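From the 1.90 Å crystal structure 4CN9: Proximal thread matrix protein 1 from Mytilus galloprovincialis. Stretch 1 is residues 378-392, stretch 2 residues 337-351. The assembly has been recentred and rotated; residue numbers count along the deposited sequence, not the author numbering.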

ATOM      1  N   SER A 378       6.695  20.829   2.793  1.00 19.36           N
ATOM      2  CA  SER A 378       5.391  20.215   2.603  1.00 22.29           C
ATOM      3  C   SER A 378       5.452  18.701   2.893  1.00 21.11           C
ATOM      4  O   SER A 378       6.173  17.959   2.215  1.00 20.96           O
ATOM      5  CB  SER A 378       4.928  20.427   1.171  1.00 21.71           C
ATOM      6  OG  SER A 378       3.941  19.478   0.852  1.00 22.85           O
ATOM      7  N   PRO A 379       4.695  18.239   3.888  1.00 19.66           N
ATOM      8  CA  PRO A 379       4.716  16.791   4.166  1.00 21.35           C
ATOM      9  C   PRO A 379       4.223  15.967   2.967  1.00 21.95           C
ATOM     10  O   PRO A 379       4.771  14.885   2.689  1.00 19.15           O
ATOM     11  CB  PRO A 379       3.762  16.641   5.352  1.00 20.58           C
ATOM     12  CG  PRO A 379       3.696  18.016   5.976  1.00 20.11           C
ATOM     13  CD  PRO A 379       3.843  18.980   4.832  1.00 18.71           C
ATOM     14  N   GLU A 380       3.215  16.473   2.258  1.00 23.69           N
ATOM     15  CA  GLU A 380       2.682  15.775   1.090  1.00 25.88           C
ATOM     16  C   GLU A 380       3.757  15.610   0.017  1.00 24.57           C
ATOM     17  O   GLU A 380       3.947  14.520  -0.523  1.00 20.33           O
ATOM     18  CB  GLU A 380       1.481  16.523   0.510  1.00 30.62           C
ATOM     19  CG  GLU A 380       1.011  16.010  -0.858  1.00 40.81           C
ATOM     20  CD  GLU A 380       0.032  14.848  -0.766  1.00 50.66           C
ATOM     21  OE1 GLU A 380      -0.393  14.503   0.361  1.00 50.52           O
ATOM     22  OE2 GLU A 380      -0.319  14.275  -1.826  1.00 59.92           O
ATOM     23  N   HIS A 381       4.474  16.686  -0.281  1.00 19.62           N
ATOM     24  CA  HIS A 381       5.504  16.627  -1.311  1.00 20.27           C
ATOM     25  C   HIS A 381       6.708  15.749  -0.913  1.00 20.57           C
ATOM     26  O   HIS A 381       7.193  14.947  -1.718  1.00 16.72           O
ATOM     27  CB  HIS A 381       5.976  18.035  -1.662  1.00 24.95           C
ATOM     28  CG  HIS A 381       7.001  18.072  -2.751  1.00 28.53           C
ATOM     29  ND1 HIS A 381       8.297  18.492  -2.544  1.00 32.24           N
ATOM     30  CD2 HIS A 381       6.925  17.723  -4.058  1.00 30.58           C
ATOM     31  CE1 HIS A 381       8.974  18.402  -3.675  1.00 29.10           C
ATOM     32  NE2 HIS A 381       8.163  17.945  -4.609  1.00 27.56           N
ATOM     33  N   GLU A 382       7.195  15.903   0.316  1.00 19.67           N
ATOM     34  CA  GLU A 382       8.368  15.140   0.758  1.00 18.81           C
ATOM     35  C   GLU A 382       8.050  13.653   0.860  1.00 16.39           C
ATOM     36  O   GLU A 382       8.882  12.808   0.546  1.00 18.86           O
ATOM     37  CB  GLU A 382       8.915  15.660   2.100  1.00 19.08           C
ATOM     38  CG  GLU A 382       9.342  17.120   2.101  1.00 18.79           C
ATOM     39  CD  GLU A 382      10.482  17.425   1.144  1.00 23.32           C
ATOM     40  OE1 GLU A 382      11.260  16.513   0.798  1.00 25.38           O
ATOM     41  OE2 GLU A 382      10.586  18.597   0.729  1.00 29.83           O
ATOM     42  N   SER A 383       6.840  13.322   1.288  1.00 17.17           N
ATOM     43  CA  SER A 383       6.455  11.921   1.382  1.00 17.82           C
ATOM     44  C   SER A 383       6.278  11.338  -0.018  1.00 19.39           C
ATOM     45  O   SER A 383       6.634  10.202  -0.258  1.00 16.92           O
ATOM     46  CB  SER A 383       5.162  11.753   2.181  1.00 22.90           C
ATOM     47  OG  SER A 383       4.146  12.595   1.656  1.00 26.61           O
ATOM     48  N   SER A 384       5.726  12.117  -0.944  1.00 23.27           N
ATOM     49  CA  SER A 384       5.574  11.643  -2.319  1.00 21.93           C
ATOM     50  C   SER A 384       6.924  11.238  -2.920  1.00 19.52           C
ATOM     51  O   SER A 384       7.055  10.164  -3.512  1.00 21.12           O
ATOM     52  CB  SER A 384       4.902  12.708  -3.183  1.00 24.23           C
ATOM     53  OG  SER A 384       4.854  12.285  -4.532  1.00 33.34           O
ATOM     54  N   LEU A 385       7.923  12.099  -2.742  1.00 19.16           N
ATOM     55  CA  LEU A 385       9.273  11.852  -3.219  1.00 21.62           C
ATOM     56  C   LEU A 385       9.877  10.618  -2.564  1.00 20.17           C
ATOM     57  O   LEU A 385      10.481   9.791  -3.241  1.00 20.99           O
ATOM     58  CB  LEU A 385      10.164  13.075  -2.973  1.00 19.84           C
ATOM     59  CG  LEU A 385       9.840  14.326  -3.797  1.00 26.55           C
ATOM     60  CD1 LEU A 385      10.902  15.414  -3.611  1.00 25.44           C
ATOM     61  CD2 LEU A 385       9.700  13.974  -5.266  1.00 28.04           C
ATOM     62  N   LEU A 386       9.715  10.481  -1.247  1.00 19.32           N
ATOM     63  CA  LEU A 386      10.155   9.261  -0.567  1.00 18.26           C
ATOM     64  C   LEU A 386       9.450   8.008  -1.107  1.00 18.57           C
ATOM     65  O   LEU A 386      10.110   7.009  -1.381  1.00 18.57           O
ATOM     66  CB  LEU A 386       9.942   9.356   0.948  1.00 18.95           C
ATOM     67  CG  LEU A 386      10.907  10.236   1.733  1.00 18.20           C
ATOM     68  CD1 LEU A 386      10.303  10.632   3.057  1.00 16.69           C
ATOM     69  CD2 LEU A 386      12.228   9.535   1.940  1.00 18.61           C
ATOM     70  N   ARG A 387       8.127   8.046  -1.261  1.00 17.03           N
ATOM     71  CA  ARG A 387       7.405   6.847  -1.713  1.00 21.06           C
ATOM     72  C   ARG A 387       7.760   6.450  -3.143  1.00 20.10           C
ATOM     73  O   ARG A 387       7.826   5.258  -3.458  1.00 19.37           O
ATOM     74  CB  ARG A 387       5.884   6.984  -1.539  1.00 20.88           C
ATOM     75  CG  ARG A 387       5.467   7.172  -0.074  1.00 21.65           C
ATOM     76  CD  ARG A 387       3.931   7.220   0.114  1.00 20.51           C
ATOM     77  NE  ARG A 387       3.277   8.114  -0.841  1.00 22.75           N
ATOM     78  CZ  ARG A 387       2.891   9.348  -0.577  1.00 26.05           C
ATOM     79  NH1 ARG A 387       3.070   9.865   0.633  1.00 28.97           N
ATOM     80  NH2 ARG A 387       2.341  10.080  -1.535  1.00 24.26           N
ATOM     81  N   LYS A 388       8.004   7.443  -3.991  1.00 20.64           N
ATOM     82  CA  LYS A 388       8.461   7.198  -5.362  1.00 20.05           C
ATOM     83  C   LYS A 388       9.827   6.503  -5.412  1.00 23.84           C
ATOM     84  O   LYS A 388      10.157   5.833  -6.389  1.00 24.14           O
ATOM     85  CB  LYS A 388       8.499   8.509  -6.160  1.00 23.42           C
ATOM     86  CG  LYS A 388       7.109   9.011  -6.555  1.00 32.30           C
ATOM     87  CD  LYS A 388       7.150  10.330  -7.329  1.00 43.07           C
ATOM     88  CE  LYS A 388       5.750  10.934  -7.454  1.00 48.52           C
ATOM     89  NZ  LYS A 388       4.801  10.039  -8.176  1.00 59.36           N
ATOM     90  N   GLU A 389      10.615   6.655  -4.349  1.00 25.03           N
ATOM     91  CA  GLU A 389      11.898   5.977  -4.238  1.00 24.09           C
ATOM     92  C   GLU A 389      11.769   4.588  -3.616  1.00 23.54           C
ATOM     93  O   GLU A 389      12.767   3.929  -3.377  1.00 26.39           O
ATOM     94  CB  GLU A 389      12.859   6.788  -3.366  1.00 26.29           C
ATOM     95  CG  GLU A 389      13.305   8.105  -3.948  1.00 35.44           C
ATOM     96  CD  GLU A 389      14.047   8.958  -2.924  1.00 39.42           C
ATOM     97  OE1 GLU A 389      14.402   8.428  -1.835  1.00 40.25           O
ATOM     98  OE2 GLU A 389      14.265  10.158  -3.212  1.00 52.12           O
ATOM     99  N   GLY A 390      10.554   4.152  -3.324  1.00 21.40           N
ATOM    100  CA  GLY A 390      10.367   2.849  -2.717  1.00 21.63           C
ATOM    101  C   GLY A 390      10.296   2.823  -1.196  1.00 22.52           C
ATOM    102  O   GLY A 390      10.275   1.746  -0.587  1.00 22.15           O
ATOM    103  N   VAL A 391      10.243   3.992  -0.565  1.00 21.73           N
ATOM    104  CA  VAL A 391      10.161   4.040   0.894  1.00 16.25           C
ATOM    105  C   VAL A 391       8.715   3.803   1.334  1.00 19.56           C
ATOM    106  O   VAL A 391       7.787   4.467   0.855  1.00 19.89           O
ATOM    107  CB  VAL A 391      10.655   5.386   1.443  1.00 18.95           C
ATOM    108  CG1 VAL A 391      10.522   5.439   2.968  1.00 21.62           C
ATOM    109  CG2 VAL A 391      12.081   5.639   1.019  1.00 18.69           C
ATOM    110  N   VAL A 392       8.520   2.839   2.228  1.00 18.16           N
ATOM    111  CA  VAL A 392       7.218   2.636   2.839  1.00 16.85           C
ATOM    112  C   VAL A 392       7.119   3.497   4.093  1.00 15.57           C
ATOM    113  O   VAL A 392       7.995   3.443   4.945  1.00 17.42           O
ATOM    114  CB  VAL A 392       6.987   1.163   3.219  1.00 17.74           C
ATOM    115  CG1 VAL A 392       5.725   1.016   4.041  1.00 21.88           C
ATOM    116  CG2 VAL A 392       6.932   0.299   1.969  1.00 21.45           C
TER
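Stretch 2, residues 337-351: AIGDGLENARLEVFP

The apolar centre of the contact is Leu 342, whose CA-to-CB bond points toward stretch 1 and whose side chain enters a hole formed by Pro 379, Glu 382, Ser 383 and Leu 386. The distances support this knob-into-hole assignment: Leu 342 CB lies 3.8 Å from Glu 382 CB, Leu 342 CD1 is 3.9 Å from Pro 379 O and 4.3 Å from Ser 383 CB, and Leu 342 CD2 is 3.8 Å from Leu 386 CD1. With chi1 in m and chi2 in t, the leucine spreads its two methyl groups along the neighbouring helix, CD1 near Pro 379 and CD2 near Leu 386.

This packing sits between two helices that run side by side. Stretch 2 is helical from Ile 338, with Ala 337 at the N-cap position, and its helix includes a wider pi-type turn at 345-349, where Phe 350 N bonds to Ala 345 O at 3.1 Å. Stretch 1 is helical from Pro 379 to about Lys 388. The two helices run in nearly the same direction, their axes crossing at 22° and approaching to 8.5 Å. The register advances in step along both chains, but the backbones diverge: CA-CA distances grow from 4.3 Å for Pro 379 and Gly 339, through 5.7 Å for Glu 382 and Glu 343, to 6.2 Å for Leu 386 and Arg 346.

At the tight end lies Gly 339. An ideal CB there would point toward stretch 1 and lie 3.4 Å from Ser 378 N, so the glycine leaves little spare room. Pro 379 CG lies 4.2 Å from Gly 339 N, while Pro 379 CB lies 4.4 Å from Ile 338 CG2. Ser 378 caps its own helix, its OG accepting from His 381 N at 3.1 Å.

At the wider end larger side chains span the gap. Leu 386 CD2 is 3.6 Å from Arg 346 CB and 4.1 Å from Phe 350 CD2. Beyond the Schellman turn at Gly 390, where the chain leaves helical phi/psi with a positive phi of 93°, Val 391 CG2 lies over one face of the Phe 350 ring, 4.3 Å from its CD2.

The polar edge is organised by Arg 346, which has the largest area covered by the partner stretch, 109 Å² of the 609 Å² buried in total. Glu 382 packs its side chain among Gly 339, Leu 342, Glu 343 and Arg 346, and its OE1 accepts from Arg 346 NE at 3.1 Å and from Arg 346 NH2 at 3.0 Å. Both angles are 145°, and OE1 sits near the guanidinium plane, as expected for this salt bridge. Leu 385 CD1 covers one guanidinium face, 3.5 Å from Arg 346 CZ. Farther out, two waters link Arg 346 to Glu 389: water 1 donates to Arg 346 O and Glu 389 OE1, each at 2.7 Å, while water 2 accepts from Arg 346 NH1 at 2.7 Å and donates to Glu 389 OE2 at 2.6 Å.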

ATOM      1  N   ALA A 337       8.095  20.377  12.751  1.00 17.24           N
ATOM      2  CA  ALA A 337       8.377  20.443  11.326  1.00 16.90           C
ATOM      3  C   ALA A 337       8.407  19.042  10.716  1.00 16.10           C
ATOM      4  O   ALA A 337       9.478  18.509  10.409  1.00 14.58           O
ATOM      5  CB  ALA A 337       9.699  21.146  11.098  1.00 17.53           C
ATOM      6  N   ILE A 338       7.225  18.460  10.550  1.00 15.26           N
ATOM      7  CA  ILE A 338       7.070  17.117   9.974  1.00 15.25           C
ATOM      8  C   ILE A 338       7.682  17.096   8.586  1.00 18.37           C
ATOM      9  O   ILE A 338       8.390  16.151   8.228  1.00 16.81           O
ATOM     10  CB  ILE A 338       5.579  16.729   9.891  1.00 17.52           C
ATOM     11  CG1 ILE A 338       4.949  16.695  11.283  1.00 19.58           C
ATOM     12  CG2 ILE A 338       5.384  15.380   9.240  1.00 18.62           C
ATOM     13  CD1 ILE A 338       3.438  16.662  11.252  1.00 20.04           C
ATOM     14  N   GLY A 339       7.425  18.147   7.805  1.00 16.20           N
ATOM     15  CA  GLY A 339       7.994  18.247   6.471  1.00 17.43           C
ATOM     16  C   GLY A 339       9.510  18.209   6.431  1.00 13.59           C
ATOM     17  O   GLY A 339      10.119  17.525   5.592  1.00 15.78           O
ATOM     18  N   ASP A 340      10.135  18.955   7.327  1.00 15.80           N
ATOM     19  CA  ASP A 340      11.602  18.993   7.400  1.00 16.65           C
ATOM     20  C   ASP A 340      12.173  17.627   7.793  1.00 16.33           C
ATOM     21  O   ASP A 340      13.201  17.194   7.254  1.00 16.77           O
ATOM     22  CB  ASP A 340      12.044  20.040   8.416  1.00 15.33           C
ATOM     23  CG  ASP A 340      11.867  21.457   7.912  1.00 23.60           C
ATOM     24  OD1 ASP A 340      10.715  21.862   7.623  1.00 23.28           O
ATOM     25  OD2 ASP A 340      12.896  22.164   7.811  1.00 28.37           O
ATOM     26  N   GLY A 341      11.512  16.958   8.736  1.00 15.74           N
ATOM     27  CA  GLY A 341      11.898  15.610   9.143  1.00 16.13           C
ATOM     28  C   GLY A 341      11.954  14.640   7.973  1.00 15.21           C
ATOM     29  O   GLY A 341      12.911  13.887   7.809  1.00 14.05           O
ATOM     30  N   LEU A 342      10.907  14.655   7.161  1.00 14.04           N
ATOM     31  CA  LEU A 342      10.833  13.798   5.982  1.00 16.65           C
ATOM     32  C   LEU A 342      11.883  14.180   4.926  1.00 17.48           C
ATOM     33  O   LEU A 342      12.523  13.296   4.343  1.00 16.11           O
ATOM     34  CB  LEU A 342       9.430  13.855   5.381  1.00 17.41           C
ATOM     35  CG  LEU A 342       8.323  13.185   6.206  1.00 20.50           C
ATOM     36  CD1 LEU A 342       6.968  13.529   5.659  1.00 17.52           C
ATOM     37  CD2 LEU A 342       8.507  11.664   6.269  1.00 20.51           C
ATOM     38  N   GLU A 343      12.049  15.483   4.672  1.00 15.91           N
ATOM     39  CA  GLU A 343      13.103  15.965   3.766  1.00 17.86           C
ATOM     40  C   GLU A 343      14.489  15.483   4.215  1.00 15.22           C
ATOM     41  O   GLU A 343      15.296  14.999   3.418  1.00 18.29           O
ATOM     42  CB  GLU A 343      13.101  17.503   3.676  1.00 17.71           C
ATOM     43  CG  GLU A 343      14.229  18.074   2.800  1.00 22.24           C
ATOM     44  CD  GLU A 343      14.745  19.454   3.266  1.00 34.08           C
ATOM     45  OE1 GLU A 343      14.725  19.776   4.484  1.00 38.98           O
ATOM     46  OE2 GLU A 343      15.185  20.227   2.399  1.00 29.90           O
ATOM     47  N   ASN A 344      14.764  15.626   5.505  1.00 14.68           N
ATOM     48  CA  ASN A 344      16.033  15.214   6.055  1.00 17.86           C
ATOM     49  C   ASN A 344      16.265  13.700   5.850  1.00 16.98           C
ATOM     50  O   ASN A 344      17.362  13.279   5.469  1.00 18.37           O
ATOM     51  CB  ASN A 344      16.112  15.600   7.539  1.00 19.40           C
ATOM     52  CG  ASN A 344      17.505  15.441   8.113  1.00 23.32           C
ATOM     53  OD1 ASN A 344      17.989  14.322   8.306  1.00 24.76           O
ATOM     54  ND2 ASN A 344      18.139  16.554   8.426  1.00 25.30           N
ATOM     55  N   ALA A 345      15.235  12.892   6.070  1.00 14.02           N
ATOM     56  CA  ALA A 345      15.375  11.453   5.868  1.00 16.95           C
ATOM     57  C   ALA A 345      15.713  11.218   4.400  1.00 16.22           C
ATOM     58  O   ALA A 345      16.571  10.403   4.072  1.00 18.42           O
ATOM     59  CB  ALA A 345      14.094  10.733   6.243  1.00 18.31           C
ATOM     60  N   ARG A 346      15.051  11.962   3.522  1.00 15.51           N
ATOM     61  CA  ARG A 346      15.224  11.773   2.084  1.00 15.17           C
ATOM     62  C   ARG A 346      16.626  12.170   1.605  1.00 20.58           C
ATOM     63  O   ARG A 346      17.250  11.452   0.812  1.00 20.62           O
ATOM     64  CB  ARG A 346      14.166  12.544   1.317  1.00 17.60           C
ATOM     65  CG  ARG A 346      14.244  12.360  -0.198  1.00 20.96           C
ATOM     66  CD  ARG A 346      13.061  13.005  -0.905  1.00 20.31           C
ATOM     67  NE  ARG A 346      13.013  14.455  -0.718  1.00 22.04           N
ATOM     68  CZ  ARG A 346      13.641  15.340  -1.487  1.00 28.46           C
ATOM     69  NH1 ARG A 346      14.381  14.938  -2.517  1.00 24.79           N
ATOM     70  NH2 ARG A 346      13.529  16.634  -1.223  1.00 29.46           N
ATOM     71  N   LEU A 347      17.123  13.297   2.100  1.00 16.75           N
ATOM     72  CA  LEU A 347      18.377  13.841   1.619  1.00 18.54           C
ATOM     73  C   LEU A 347      19.596  13.343   2.389  1.00 18.38           C
ATOM     74  O   LEU A 347      20.691  13.265   1.829  1.00 20.16           O
ATOM     75  CB  LEU A 347      18.328  15.375   1.648  1.00 15.82           C
ATOM     76  CG  LEU A 347      17.261  16.008   0.757  1.00 19.96           C
ATOM     77  CD1 LEU A 347      17.288  17.538   0.891  1.00 24.01           C
ATOM     78  CD2 LEU A 347      17.438  15.600  -0.715  1.00 24.00           C
ATOM     79  N   GLU A 348      19.422  12.992   3.659  1.00 15.82           N
ATOM     80  CA  GLU A 348      20.564  12.665   4.514  1.00 20.33           C
ATOM     81  C   GLU A 348      20.637  11.238   5.062  1.00 19.15           C
ATOM     82  O   GLU A 348      21.675  10.839   5.563  1.00 18.54           O
ATOM     83  CB  GLU A 348      20.612  13.632   5.690  1.00 22.55           C
ATOM     84  CG  GLU A 348      20.841  15.046   5.255  1.00 26.97           C
ATOM     85  CD  GLU A 348      21.723  15.800   6.202  1.00 32.12           C
ATOM     86  OE1 GLU A 348      21.639  15.536   7.413  1.00 34.78           O
ATOM     87  OE2 GLU A 348      22.502  16.660   5.731  1.00 33.79           O
ATOM     88  N   VAL A 349      19.544  10.485   4.996  1.00 17.11           N
ATOM     89  CA  VAL A 349      19.532   9.123   5.532  1.00 15.66           C
ATOM     90  C   VAL A 349      19.571   8.066   4.425  1.00 16.55           C
ATOM     91  O   VAL A 349      20.441   7.212   4.423  1.00 24.37           O
ATOM     92  CB  VAL A 349      18.319   8.870   6.452  1.00 14.28           C
ATOM     93  CG1 VAL A 349      18.218   7.373   6.859  1.00 16.14           C
ATOM     94  CG2 VAL A 349      18.406   9.742   7.703  1.00 18.65           C
ATOM     95  N   PHE A 350      18.651   8.129   3.473  1.00 22.08           N
ATOM     96  CA  PHE A 350      18.523   7.026   2.511  1.00 25.01           C
ATOM     97  C   PHE A 350      19.519   6.977   1.342  1.00 28.19           C
ATOM     98  O   PHE A 350      19.945   5.881   0.951  1.00 38.79           O
ATOM     99  CB  PHE A 350      17.085   6.931   2.024  1.00 21.34           C
ATOM    100  CG  PHE A 350      16.152   6.442   3.086  1.00 22.63           C
ATOM    101  CD1 PHE A 350      16.302   5.173   3.614  1.00 20.36           C
ATOM    102  CD2 PHE A 350      15.166   7.255   3.589  1.00 21.30           C
ATOM    103  CE1 PHE A 350      15.476   4.719   4.617  1.00 17.61           C
ATOM    104  CE2 PHE A 350      14.332   6.808   4.582  1.00 20.41           C
ATOM    105  CZ  PHE A 350      14.486   5.525   5.100  1.00 19.69           C
ATOM    106  N   PRO A 351      19.926   8.133   0.798  1.00 25.81           N
ATOM    107  CA  PRO A 351      20.846   8.007  -0.352  1.00 38.06           C
ATOM    108  C   PRO A 351      22.114   7.237   0.006  1.00 39.25           C
ATOM    109  O   PRO A 351      22.322   6.163  -0.560  1.00 50.46           O
ATOM    110  CB  PRO A 351      21.205   9.464  -0.697  1.00 32.03           C
ATOM    111  CG  PRO A 351      20.164  10.299  -0.020  1.00 32.38           C
ATOM    112  CD  PRO A 351      19.788   9.531   1.228  1.00 28.16           C
TER
HETATM  113  O   HOH W   1      16.624   9.202  -0.446  1.00 34.30           O
HETATM  114  O   HOH W   2      15.288  12.561  -3.504  1.00 43.91           O